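Local coordinates for assembly chaperone of ribosomal protein L4 (Acl4) (Chaetomium thermophilum, PDB 5TQB), which probably chaperones newly made ribosomal protein L4, holding it on an all-helical, TPR-containing scaffold before ribosome assembly, at residues E147-V152 against T175-I180; T190-R195 against R205-R210; E6-A11 against R28-H33; A44-G49 against G84-L89. All coordinates share one frame; numbering follows the deposited sequence.

Contact 1 (E147-V152 against T175-I180). With EDO (1,2-ethanediol), chain I.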
loop_
_atom_site.group_PDB
_atom_site.type_symbol
_atom_site.label_atom_id
_atom_site.label_comp_id
_atom_site.label_asym_id
_atom_site.label_seq_id
_atom_site.Cartn_x
_atom_site.Cartn_y
_atom_site.Cartn_z
ATOM N N GLU B 147 7.284 -14.005 -6.556
ATOM C CA GLU B 147 7.766 -13.083 -5.539
ATOM C C GLU B 147 8.871 -13.719 -4.694
ATOM O O GLU B 147 9.760 -13.029 -4.209
ATOM C CB GLU B 147 6.610 -12.633 -4.644
ATOM C CG GLU B 147 5.601 -11.717 -5.336
ATOM C CD GLU B 147 4.223 -11.721 -4.657
ATOM O OE1 GLU B 147 4.114 -12.202 -3.508
ATOM O OE2 GLU B 147 3.246 -11.247 -5.278
ATOM N N THR B 148 8.809 -15.037 -4.524
ATOM C CA THR B 148 9.815 -15.755 -3.745
ATOM C C THR B 148 11.138 -15.791 -4.503
ATOM O O THR B 148 12.212 -15.627 -3.917
ATOM C CB THR B 148 9.360 -17.195 -3.433
ATOM O OG1 THR B 148 8.177 -17.159 -2.620
ATOM C CG2 THR B 148 10.441 -17.961 -2.694
ATOM N N LEU B 149 11.059 -16.007 -5.810
ATOM C CA LEU B 149 12.258 -16.054 -6.625
ATOM C C LEU B 149 12.885 -14.668 -6.624
ATOM O O LEU B 149 14.102 -14.527 -6.496
ATOM C CB LEU B 149 11.926 -16.527 -8.044
ATOM C CG LEU B 149 11.236 -17.900 -8.112
ATOM C CD1 LEU B 149 10.915 -18.279 -9.546
ATOM C CD2 LEU B 149 12.071 -18.979 -7.454
ATOM N N CYS B 150 12.041 -13.645 -6.721
ATOM C CA CYS B 150 12.503 -12.264 -6.684
ATOM C C CYS B 150 13.150 -11.960 -5.343
ATOM O O CYS B 150 14.147 -11.240 -5.276
ATOM C CB CYS B 150 11.343 -11.303 -6.934
ATOM S SG CYS B 150 10.751 -11.279 -8.656
ATOM N N ALA B 151 12.591 -12.510 -4.272
ATOM C CA ALA B 151 13.175 -12.301 -2.956
ATOM C C ALA B 151 14.599 -12.855 -2.915
ATOM O O ALA B 151 15.483 -12.258 -2.305
ATOM C CB ALA B 151 12.326 -12.934 -1.882
ATOM N N VAL B 152 14.816 -13.989 -3.572
ATOM C CA VAL B 152 16.137 -14.612 -3.621
ATOM C C VAL B 152 17.104 -13.785 -4.473
ATOM O O VAL B 152 18.273 -13.630 -4.122
ATOM C CB VAL B 152 16.052 -16.060 -4.156
ATOM C CG1 VAL B 152 17.438 -16.682 -4.280
ATOM C CG2 VAL B 152 15.193 -16.902 -3.233
ATOM N N THR B 175 14.248 -15.427 -15.256
ATOM C CA THR B 175 13.714 -16.118 -16.431
ATOM C C THR B 175 12.515 -16.980 -16.030
ATOM O O THR B 175 11.476 -16.956 -16.694
ATOM C CB THR B 175 14.775 -16.993 -17.156
ATOM O OG1 THR B 175 15.480 -17.803 -16.206
ATOM C CG2 THR B 175 15.765 -16.121 -17.921
ATOM N N GLU B 176 12.655 -17.728 -14.938
ATOM C CA GLU B 176 11.553 -18.533 -14.423
ATOM C C GLU B 176 10.385 -17.659 -13.946
ATOM O O GLU B 176 9.225 -17.996 -14.167
ATOM C CB GLU B 176 12.028 -19.441 -13.283
ATOM C CG GLU B 176 10.896 -20.235 -12.619
ATOM C CD GLU B 176 11.376 -21.167 -11.516
ATOM O OE1 GLU B 176 12.598 -21.416 -11.426
ATOM O OE2 GLU B 176 10.525 -21.653 -10.737
ATOM N N ALA B 177 10.692 -16.540 -13.295
ATOM C CA ALA B 177 9.655 -15.672 -12.742
ATOM C C ALA B 177 8.827 -14.995 -13.836
ATOM O O ALA B 177 7.611 -14.857 -13.701
ATOM C CB ALA B 177 10.274 -14.633 -11.828
ATOM N N THR B 178 9.479 -14.569 -14.915
ATOM C CA THR B 178 8.764 -13.960 -16.035
ATOM C C THR B 178 7.950 -15.009 -16.787
ATOM O O THR B 178 6.957 -14.693 -17.442
ATOM C CB THR B 178 9.717 -13.256 -17.027
ATOM O OG1 THR B 178 10.791 -14.136 -17.378
ATOM C CG2 THR B 178 10.284 -11.985 -16.418
HETATM N N MSE B 179 8.376 -16.262 -16.687
HETATM C CA MSE B 179 7.674 -17.359 -17.332
HETATM C C MSE B 179 6.353 -17.668 -16.621
HETATM O O MSE B 179 5.327 -17.875 -17.269
HETATM C CB MSE B 179 8.561 -18.604 -17.339
HETATM C CG MSE B 179 8.054 -19.728 -18.221
HETATM SE SE MSE B 179 9.192 -21.310 -18.114
HETATM C CE MSE B 179 8.942 -21.744 -16.227
ATOM N N ILE B 180 6.382 -17.681 -15.290
ATOM C CA ILE B 180 5.227 -18.099 -14.495
ATOM C C ILE B 180 4.266 -16.950 -14.175
ATOM O O ILE B 180 3.090 -17.186 -13.897
ATOM C CB ILE B 180 5.666 -18.769 -13.169
ATOM C CG1 ILE B 180 6.327 -17.745 -12.236
ATOM C CG2 ILE B 180 6.593 -19.948 -13.463
ATOM C CD1 ILE B 180 6.822 -18.313 -10.911
HETATM C C1 EDO I . 2.453 -10.052 -1.645
HETATM O O1 EDO I . 2.723 -9.115 -2.667
HETATM C C2 EDO I . 3.637 -10.112 -0.707
HETATM O O2 EDO I . 4.823 -10.080 -1.469
#
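L149 meets the 175-180 segment through one branch: its CD1 methyl lies 3.5 Å from E176 CD and 3.6 Å from E176 CG, and the two side chains cross at about a right angle. E176 runs extended from a CG set anti to its N (chi1 175°), so the methyl touches the aliphatic stem and the root of the carboxylate. The same CD1 also reaches A177 CB and I180 CD1, each at 4.3 Å, which makes L149 the shared partner of three residues. Beyond this shell, E176 OE2 is salt-bridged to R114. E147 heads away from the second helix; its OE1 accepts a hydrogen bond from ethanediol O2 at 3.0 Å, while its OE2 forms a salt bridge with R144 and accepts a hydrogen bond from W184 NE1. An alanine in place of E147 removes that carboxylate and would probably leave the R144 charge without this mate and W184 NE1 without its acceptor. The segment axes approach to 9.3 Å at 161°, an antiparallel pair consistent with a stacked helical-repeat fold. Helix 131-156 is backed by helix 100-125, where T148 packs on L113, and by helix 185-197, where C150 packs on T190.

Contact 2 (T190-R195 against R205-R210)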
loop_
_atom_site.group_PDB
_atom_site.type_symbol
_atom_site.label_atom_id
_atom_site.label_comp_id
_atom_site.label_asym_id
_atom_site.label_seq_id
_atom_site.Cartn_x
_atom_site.Cartn_y
_atom_site.Cartn_z
ATOM N N THR B 190 11.790 -6.656 -10.890
ATOM C CA THR B 190 12.987 -7.375 -10.478
ATOM C C THR B 190 13.914 -7.596 -11.663
ATOM O O THR B 190 15.132 -7.640 -11.502
ATOM C CB THR B 190 12.624 -8.721 -9.819
ATOM O OG1 THR B 190 11.779 -8.474 -8.693
ATOM C CG2 THR B 190 13.864 -9.466 -9.341
ATOM N N VAL B 191 13.336 -7.736 -12.851
ATOM C CA VAL B 191 14.124 -7.836 -14.068
ATOM C C VAL B 191 14.920 -6.541 -14.225
ATOM O O VAL B 191 16.108 -6.566 -14.544
ATOM C CB VAL B 191 13.224 -8.096 -15.302
ATOM C CG1 VAL B 191 13.965 -7.812 -16.609
ATOM C CG2 VAL B 191 12.716 -9.530 -15.300
ATOM N N ALA B 192 14.266 -5.412 -13.975
ATOM C CA ALA B 192 14.914 -4.111 -14.099
ATOM C C ALA B 192 16.050 -3.971 -13.091
ATOM O O ALA B 192 17.125 -3.463 -13.421
ATOM C CB ALA B 192 13.901 -3.000 -13.906
ATOM N N ASN B 193 15.798 -4.430 -11.867
ATOM C CA ASN B 193 16.784 -4.384 -10.797
ATOM C C ASN B 193 18.080 -5.024 -11.258
ATOM O O ASN B 193 19.149 -4.425 -11.149
ATOM C CB ASN B 193 16.258 -5.115 -9.563
ATOM C CG ASN B 193 16.669 -4.448 -8.264
ATOM O OD1 ASN B 193 17.714 -3.807 -8.184
ATOM N ND2 ASN B 193 15.838 -4.592 -7.240
ATOM N N VAL B 194 17.969 -6.234 -11.796
ATOM C CA VAL B 194 19.119 -6.964 -12.334
ATOM C C VAL B 194 19.799 -6.189 -13.463
ATOM O O VAL B 194 21.010 -5.981 -13.438
ATOM C CB VAL B 194 18.699 -8.361 -12.858
ATOM C CG1 VAL B 194 19.867 -9.072 -13.537
ATOM C CG2 VAL B 194 18.153 -9.215 -11.717
ATOM N N ARG B 195 19.008 -5.771 -14.447
ATOM C CA ARG B 195 19.515 -5.047 -15.608
ATOM C C ARG B 195 20.367 -3.828 -15.227
ATOM O O ARG B 195 21.453 -3.629 -15.785
ATOM C CB ARG B 195 18.346 -4.617 -16.499
ATOM C CG ARG B 195 17.635 -5.777 -17.187
ATOM C CD ARG B 195 18.448 -6.321 -18.349
ATOM N NE ARG B 195 17.782 -7.442 -19.011
ATOM C CZ ARG B 195 17.885 -8.711 -18.627
ATOM N NH1 ARG B 195 18.624 -9.041 -17.576
ATOM N NH2 ARG B 195 17.243 -9.657 -19.294
ATOM N N ARG B 205 14.754 0.383 -18.237
ATOM C CA ARG B 205 13.644 1.302 -18.468
ATOM C C ARG B 205 12.483 0.564 -19.120
ATOM O O ARG B 205 11.330 0.729 -18.724
ATOM C CB ARG B 205 14.076 2.473 -19.355
ATOM C CG ARG B 205 15.101 3.396 -18.716
ATOM C CD ARG B 205 15.285 4.673 -19.516
ATOM N NE ARG B 205 16.375 5.491 -18.987
ATOM C CZ ARG B 205 17.598 5.566 -19.511
ATOM N NH1 ARG B 205 17.921 4.876 -20.601
ATOM N NH2 ARG B 205 18.510 6.342 -18.939
ATOM N N GLU B 206 12.808 -0.250 -20.120
ATOM C CA GLU B 206 11.824 -1.050 -20.839
ATOM C C GLU B 206 11.035 -1.942 -19.882
ATOM O O GLU B 206 9.810 -2.045 -19.979
ATOM C CB GLU B 206 12.536 -1.909 -21.883
ATOM C CG GLU B 206 11.617 -2.667 -22.824
ATOM C CD GLU B 206 12.387 -3.549 -23.794
ATOM O OE1 GLU B 206 11.976 -3.646 -24.971
ATOM O OE2 GLU B 206 13.406 -4.145 -23.377
ATOM N N ALA B 207 11.746 -2.572 -18.951
ATOM C CA ALA B 207 11.131 -3.470 -17.981
ATOM C C ALA B 207 10.227 -2.712 -17.017
ATOM O O ALA B 207 9.121 -3.160 -16.713
ATOM C CB ALA B 207 12.202 -4.222 -17.210
ATOM N N LEU B 208 10.699 -1.567 -16.535
ATOM C CA LEU B 208 9.939 -0.776 -15.575
ATOM C C LEU B 208 8.674 -0.192 -16.199
ATOM O O LEU B 208 7.622 -0.135 -15.559
ATOM C CB LEU B 208 10.813 0.347 -15.022
ATOM C CG LEU B 208 11.858 -0.056 -13.981
ATOM C CD1 LEU B 208 12.788 1.109 -13.682
ATOM C CD2 LEU B 208 11.214 -0.556 -12.697
ATOM N N ARG B 209 8.783 0.242 -17.449
ATOM C CA ARG B 209 7.641 0.762 -18.191
ATOM C C ARG B 209 6.588 -0.330 -18.346
ATOM O O ARG B 209 5.387 -0.051 -18.384
ATOM C CB ARG B 209 8.094 1.252 -19.569
ATOM C CG ARG B 209 7.699 2.684 -19.916
ATOM C CD ARG B 209 8.854 3.436 -20.576
ATOM N NE ARG B 209 9.530 2.631 -21.593
ATOM C CZ ARG B 209 10.771 2.845 -22.028
ATOM N NH1 ARG B 209 11.497 3.846 -21.541
ATOM N NH2 ARG B 209 11.291 2.050 -22.951
ATOM N N ARG B 210 7.043 -1.576 -18.426
ATOM C CA ARG B 210 6.137 -2.708 -18.564
ATOM C C ARG B 210 5.420 -3.025 -17.255
ATOM O O ARG B 210 4.224 -3.312 -17.253
ATOM C CB ARG B 210 6.886 -3.944 -19.051
ATOM C CG ARG B 210 6.023 -5.183 -19.068
ATOM C CD ARG B 210 6.557 -6.222 -20.013
ATOM N NE ARG B 210 5.665 -7.371 -20.083
ATOM C CZ ARG B 210 5.875 -8.433 -20.849
ATOM N NH1 ARG B 210 6.952 -8.497 -21.621
ATOM N NH2 ARG B 210 5.005 -9.434 -20.843
#
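L208 carries its CG anti to the carbonyl carbon (chi1 -76°), which swings the branch point across to A192 although its CB leaves the helix obliquely to the partner. V191, with CG1 anti to the backbone N (chi1 164°), turns that methyl to A207. The consequence is a small apolar cluster. A192 CB stands 3.6 Å from L208 CG and 3.8 Å from L208 CD2, so the alanine methyl rests against the fork of the leucine and one of its branches. On its other contact, A192 CB faces A207 CB at 3.9 Å, methyl to methyl, and A207 CB in turn lies 4.0 Å from V191 CG1. The absence of any longer side chain between A192 and A207 lets their CA atoms come within 5.5 Å, and the segment axes approach to 8.1 Å at 164°. This is the closely packed antiparallel hairpin of helices 185-197 and 201-212, an arrangement of the kind TPR-like proteins stack. Further out, L208 continues into L234, L237 and L238 of helix 228-240, and V191 packs on I174 and T178 of helix 166-180. Polar groups work around the cluster: R195 forms a salt bridge with E171, and N193 OD1 accepts a hydrogen bond from a basic side chain of another protein chain. Chemically, the four touching residues are all buried and meet mainly through carbon, with no hydrogen bond between the segments, which is consistent with a pairing governed by shape and by the small size of two alanines.

Contact 3 (E6-A11 against R28-H33)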
loop_
_atom_site.group_PDB
_atom_site.type_symbol
_atom_site.label_atom_id
_atom_site.label_comp_id
_atom_site.label_asym_id
_atom_site.label_seq_id
_atom_site.Cartn_x
_atom_site.Cartn_y
_atom_site.Cartn_z
ATOM N N GLU B 6 -12.695 -23.315 15.777
ATOM C CA GLU B 6 -13.556 -22.137 15.803
ATOM C C GLU B 6 -12.801 -20.947 16.376
ATOM O O GLU B 6 -12.971 -19.816 15.921
ATOM C CB GLU B 6 -14.820 -22.406 16.630
ATOM C CG GLU B 6 -15.811 -21.238 16.641
ATOM C CD GLU B 6 -17.109 -21.548 17.392
ATOM O OE1 GLU B 6 -17.813 -20.586 17.773
ATOM O OE2 GLU B 6 -17.433 -22.742 17.595
ATOM N N LEU B 7 -11.959 -21.203 17.373
ATOM C CA LEU B 7 -11.109 -20.157 17.937
ATOM C C LEU B 7 -10.090 -19.629 16.929
ATOM O O LEU B 7 -9.763 -18.443 16.942
ATOM C CB LEU B 7 -10.381 -20.664 19.180
ATOM C CG LEU B 7 -11.130 -20.552 20.508
ATOM C CD1 LEU B 7 -12.609 -20.821 20.350
ATOM C CD2 LEU B 7 -10.521 -21.501 21.527
ATOM N N LEU B 8 -9.580 -20.502 16.063
ATOM C CA LEU B 8 -8.639 -20.074 15.026
ATOM C C LEU B 8 -9.326 -19.158 14.025
ATOM O O LEU B 8 -8.744 -18.175 13.568
ATOM C CB LEU B 8 -8.046 -21.275 14.287
ATOM C CG LEU B 8 -7.079 -22.178 15.055
ATOM C CD1 LEU B 8 -6.526 -23.260 14.131
ATOM C CD2 LEU B 8 -5.941 -21.380 15.677
ATOM N N ASP B 9 -10.565 -19.492 13.681
ATOM C CA ASP B 9 -11.333 -18.685 12.749
ATOM C C ASP B 9 -11.668 -17.344 13.384
ATOM O O ASP B 9 -11.603 -16.307 12.731
ATOM C CB ASP B 9 -12.609 -19.418 12.337
ATOM C CG ASP B 9 -12.323 -20.749 11.667
ATOM O OD1 ASP B 9 -11.160 -20.975 11.272
ATOM O OD2 ASP B 9 -13.261 -21.570 11.531
ATOM N N ARG B 10 -12.009 -17.369 14.666
ATOM C CA ARG B 10 -12.326 -16.147 15.386
ATOM C C ARG B 10 -11.116 -15.213 15.425
ATOM O O ARG B 10 -11.234 -14.023 15.146
ATOM C CB ARG B 10 -12.792 -16.482 16.803
ATOM C CG ARG B 10 -13.117 -15.279 17.672
ATOM C CD ARG B 10 -14.263 -14.451 17.109
ATOM N NE ARG B 10 -14.480 -13.241 17.900
ATOM C CZ ARG B 10 -15.010 -12.115 17.429
ATOM N NH1 ARG B 10 -15.393 -12.030 16.161
ATOM N NH2 ARG B 10 -15.156 -11.069 18.231
ATOM N N ALA B 11 -9.953 -15.754 15.764
ATOM C CA ALA B 11 -8.743 -14.950 15.846
ATOM C C ALA B 11 -8.389 -14.374 14.476
ATOM O O ALA B 11 -7.904 -13.248 14.375
ATOM C CB ALA B 11 -7.594 -15.773 16.393
ATOM N N ARG B 28 -3.816 -17.566 21.305
ATOM C CA ARG B 28 -3.059 -18.230 22.356
ATOM C C ARG B 28 -3.913 -19.319 23.004
ATOM O O ARG B 28 -3.510 -20.483 23.052
ATOM C CB ARG B 28 -2.573 -17.207 23.390
ATOM C CG ARG B 28 -2.181 -17.780 24.756
ATOM C CD ARG B 28 -1.177 -18.933 24.677
ATOM N NE ARG B 28 0.023 -18.603 23.915
ATOM C CZ ARG B 28 1.026 -19.449 23.697
ATOM N NH1 ARG B 28 0.979 -20.685 24.179
ATOM N NH2 ARG B 28 2.078 -19.062 22.994
ATOM N N THR B 29 -5.097 -18.948 23.486
ATOM C CA THR B 29 -5.997 -19.916 24.104
ATOM C C THR B 29 -6.265 -21.074 23.148
ATOM O O THR B 29 -6.254 -22.234 23.555
ATOM C CB THR B 29 -7.337 -19.273 24.534
ATOM O OG1 THR B 29 -7.963 -18.655 23.405
ATOM C CG2 THR B 29 -7.108 -18.227 25.615
ATOM N N ALA B 30 -6.478 -20.753 21.873
ATOM C CA ALA B 30 -6.706 -21.766 20.846
ATOM C C ALA B 30 -5.602 -22.817 20.870
ATOM O O ALA B 30 -5.870 -24.012 21.037
ATOM C CB ALA B 30 -6.766 -21.114 19.475
ATOM N N TYR B 31 -4.360 -22.359 20.722
ATOM C CA TYR B 31 -3.212 -23.258 20.632
ATOM C C TYR B 31 -3.037 -24.107 21.887
ATOM O O TYR B 31 -2.629 -25.268 21.807
ATOM C CB TYR B 31 -1.920 -22.482 20.351
ATOM C CG TYR B 31 -0.715 -23.388 20.262
ATOM C CD1 TYR B 31 0.236 -23.416 21.270
ATOM C CD2 TYR B 31 -0.549 -24.241 19.181
ATOM C CE1 TYR B 31 1.330 -24.255 21.194
ATOM C CE2 TYR B 31 0.540 -25.084 19.097
ATOM C CZ TYR B 31 1.475 -25.088 20.104
ATOM O OH TYR B 31 2.558 -25.929 20.021
ATOM N N GLU B 32 -3.354 -23.533 23.043
ATOM C CA GLU B 32 -3.279 -24.273 24.301
ATOM C C GLU B 32 -4.159 -25.516 24.264
ATOM O O GLU B 32 -3.828 -26.531 24.879
ATOM C CB GLU B 32 -3.683 -23.387 25.481
ATOM C CG GLU B 32 -2.678 -22.288 25.803
ATOM C CD GLU B 32 -3.135 -21.389 26.935
ATOM O OE1 GLU B 32 -3.826 -21.887 27.850
ATOM O OE2 GLU B 32 -2.810 -20.182 26.908
ATOM N N HIS B 33 -5.273 -25.440 23.539
ATOM C CA HIS B 33 -6.188 -26.577 23.429
ATOM C C HIS B 33 -5.864 -27.443 22.213
ATOM O O HIS B 33 -6.635 -28.329 21.853
ATOM C CB HIS B 33 -7.640 -26.096 23.356
ATOM C CG HIS B 33 -8.116 -25.419 24.603
ATOM N ND1 HIS B 33 -8.550 -26.116 25.710
ATOM C CD2 HIS B 33 -8.229 -24.107 24.916
ATOM C CE1 HIS B 33 -8.907 -25.262 26.652
ATOM N NE2 HIS B 33 -8.723 -24.037 26.196
#
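L7 and L8 approach A30 with different parts of their side chains, and the A30 methyl is the common target. L7 presents its root: L7 CB lies 3.7 Å from A30 CB, so the two groups meet directly where the helices face each other. The end of L7 then runs alongside the partner's backbone, with CD2 at 3.9 Å from A30 CA and 4.1 Å from A30 N. That placement follows from an uncommon pair of torsions (chi1 -86°, chi2 37°), which lays the branch against the main chain of 28-33. L8 does the reverse, starting off obliquely and bringing its tip in, with CD2 at 3.9 Å from A30 CB. Neighbouring leucines thus pack on one alanine, one by its base and one by a terminal methyl. L7 and A30 are also the closest backbone pair, their CA atoms 5.5 Å apart, while the axes of the two segments lie 8.9 Å apart at 161°. Two consecutive antiparallel helices, 4-16 and 20-32, form here a helical hairpin at the N-terminal end of the chain, consistent with a TPR-like array that continues into the predicted repeat. At the edge of the contact L7 CD2 comes 4.3 Å from T29 OG1, a loose van der Waals approach; the hydroxyl itself is bonded to V26 O in its own helix. H33 leaves helical angles directly after the second helix, and its N is bonded to A30 O at 2.9 Å. Toward helix 41-54, L8 packs on A44, and Y31 reaches A44 and L45.

Contact 4 (A44-G49 against G84-L89)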
loop_
_atom_site.group_PDB
_atom_site.type_symbol
_atom_site.label_atom_id
_atom_site.label_comp_id
_atom_site.label_asym_id
_atom_site.label_seq_id
_atom_site.Cartn_x
_atom_site.Cartn_y
_atom_site.Cartn_z
ATOM N N ALA B 44 -2.108 -23.109 13.645
ATOM C CA ALA B 44 -2.194 -22.311 14.864
ATOM C C ALA B 44 -0.907 -21.526 15.115
ATOM O O ALA B 44 -0.941 -20.344 15.460
ATOM C CB ALA B 44 -2.503 -23.198 16.050
ATOM N N LEU B 45 0.228 -22.195 14.956
ATOM C CA LEU B 45 1.517 -21.546 15.142
ATOM C C LEU B 45 1.756 -20.514 14.042
ATOM O O LEU B 45 2.318 -19.448 14.290
ATOM C CB LEU B 45 2.628 -22.594 15.169
ATOM C CG LEU B 45 2.576 -23.518 16.386
ATOM C CD1 LEU B 45 3.384 -24.791 16.150
ATOM C CD2 LEU B 45 3.069 -22.778 17.621
ATOM N N THR B 46 1.315 -20.827 12.829
ATOM C CA THR B 46 1.412 -19.883 11.723
ATOM C C THR B 46 0.663 -18.602 12.072
ATOM O O THR B 46 1.191 -17.500 11.901
ATOM C CB THR B 46 0.830 -20.482 10.432
ATOM O OG1 THR B 46 1.655 -21.567 10.003
ATOM C CG2 THR B 46 0.759 -19.453 9.319
ATOM N N LEU B 47 -0.562 -18.758 12.574
ATOM C CA LEU B 47 -1.405 -17.619 12.911
ATOM C C LEU B 47 -0.775 -16.781 14.012
ATOM O O LEU B 47 -0.740 -15.555 13.929
ATOM C CB LEU B 47 -2.789 -18.097 13.350
ATOM C CG LEU B 47 -3.764 -17.016 13.808
ATOM C CD1 LEU B 47 -4.016 -16.020 12.697
ATOM C CD2 LEU B 47 -5.072 -17.647 14.263
ATOM N N LEU B 48 -0.276 -17.447 15.045
ATOM C CA LEU B 48 0.428 -16.758 16.114
ATOM C C LEU B 48 1.657 -16.027 15.565
ATOM O O LEU B 48 2.065 -14.993 16.095
ATOM C CB LEU B 48 0.831 -17.751 17.206
ATOM C CG LEU B 48 -0.265 -18.088 18.219
ATOM C CD1 LEU B 48 0.085 -19.349 18.992
ATOM C CD2 LEU B 48 -0.476 -16.928 19.170
ATOM N N GLY B 49 2.229 -16.562 14.489
ATOM C CA GLY B 49 3.361 -15.936 13.833
ATOM C C GLY B 49 2.965 -14.650 13.134
ATOM O O GLY B 49 3.616 -13.619 13.317
ATOM N N GLY B 84 0.730 -23.832 5.613
ATOM C CA GLY B 84 1.165 -23.549 4.255
ATOM C C GLY B 84 2.610 -23.083 4.178
ATOM O O GLY B 84 3.315 -23.053 5.185
ATOM N N PRO B 85 3.059 -22.703 2.973
ATOM C CA PRO B 85 4.462 -22.337 2.736
ATOM C C PRO B 85 4.872 -21.009 3.378
ATOM O O PRO B 85 6.066 -20.701 3.430
ATOM C CB PRO B 85 4.537 -22.237 1.211
ATOM C CG PRO B 85 3.153 -21.904 0.785
ATOM C CD PRO B 85 2.241 -22.590 1.753
ATOM N N GLU B 86 3.890 -20.256 3.867
ATOM C CA GLU B 86 4.096 -18.918 4.418
ATOM C C GLU B 86 5.173 -18.892 5.496
ATOM O O GLU B 86 6.006 -17.981 5.528
ATOM C CB GLU B 86 2.772 -18.388 4.988
ATOM C CG GLU B 86 2.847 -17.002 5.617
ATOM C CD GLU B 86 1.556 -16.594 6.315
ATOM O OE1 GLU B 86 0.484 -17.114 5.940
ATOM O OE2 GLU B 86 1.618 -15.757 7.245
ATOM N N LYS B 87 5.158 -19.893 6.371
ATOM C CA LYS B 87 6.113 -19.953 7.477
ATOM C C LYS B 87 7.575 -20.038 7.013
ATOM O O LYS B 87 8.469 -19.508 7.675
ATOM C CB LYS B 87 5.785 -21.128 8.404
ATOM C CG LYS B 87 5.723 -22.484 7.721
ATOM C CD LYS B 87 5.207 -23.552 8.682
ATOM C CE LYS B 87 5.076 -24.915 8.017
ATOM N NZ LYS B 87 3.948 -24.979 7.042
ATOM N N PHE B 88 7.821 -20.702 5.887
ATOM C CA PHE B 88 9.180 -20.807 5.361
ATOM C C PHE B 88 9.657 -19.448 4.873
ATOM O O PHE B 88 10.800 -19.056 5.110
ATOM C CB PHE B 88 9.250 -21.822 4.217
ATOM C CG PHE B 88 8.867 -23.216 4.620
ATOM C CD1 PHE B 88 9.748 -24.011 5.329
ATOM C CD2 PHE B 88 7.627 -23.729 4.288
ATOM C CE1 PHE B 88 9.397 -25.295 5.703
ATOM C CE2 PHE B 88 7.270 -25.012 4.657
ATOM C CZ PHE B 88 8.159 -25.796 5.365
ATOM N N LEU B 89 8.764 -18.730 4.199
ATOM C CA LEU B 89 9.098 -17.449 3.592
ATOM C C LEU B 89 9.364 -16.397 4.658
ATOM O O LEU B 89 10.251 -15.554 4.498
ATOM C CB LEU B 89 7.978 -16.989 2.653
ATOM C CG LEU B 89 7.520 -18.024 1.617
ATOM C CD1 LEU B 89 6.413 -17.459 0.738
ATOM C CD2 LEU B 89 8.680 -18.516 0.757
HETATM O O HOH W 1 2.795 -21.345 7.374
#
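T46 and K87 bring their CA atoms to 6.3 Å, where helix 41-54, whose 44-49 segment lies in the predicted TPR motif, faces G84-P85 and the residues that follow on helix 86-94. A side chain on G84 would run into P85 CD. Direct contacts are loose: T46 CG2 lies 4.1 Å from E86 OE1, and T46 OG1 is 4.3 Å from K87 CD. The T46 chi1 of -67° sets CG2 anti to the backbone N, toward E86, and OG1 toward a bridging water. The E86 carboxylate is turned to other partners, OE1 to Q50 and OE2 to Y65, and so reaches two different helices. The closer link is that single water. It donates to T46 OG1 at 2.9 Å and to G84 O at 2.8 Å, and accepts from K87 N at 2.9 Å, thereby giving the K87 N-H an acceptor. T46 OG1 also bonds to G42 O one turn earlier, which fixes the hydroxyl's rotation. G84 O is gripped a second time by K87, whose long chain loops back over the turn and is also bonded to G82 O. K87 NZ sits 2.7 Å from G84 O, with a C=O...N angle of 132°, raised 37° out of the carbonyl plane.

How the contacts relate
From the N terminus, contact 3 closes the first loop, with 16 residues between 6-11 and 28-33, on helices 4-16 and 20-32. Contact 4 follows, with 34 residues between 44-49 and 84-89, tying helix 41-54 to helix 86-94. Contact 1 joins helix 131-156 to 166-180 (22 residues between segments) and contact 2 joins 185-197 to 201-212 (nine between segments). All four are in series; none nests or crosses. Y31 against L45 and A11 against L47 connect contact 3 to contact 4; T148 against L89 carries the packing on to contact 1, and T178 against V191 to contact 2. Contacts 2 and 3 have centres about 44 Å apart, on opposite sides of the chain's centre.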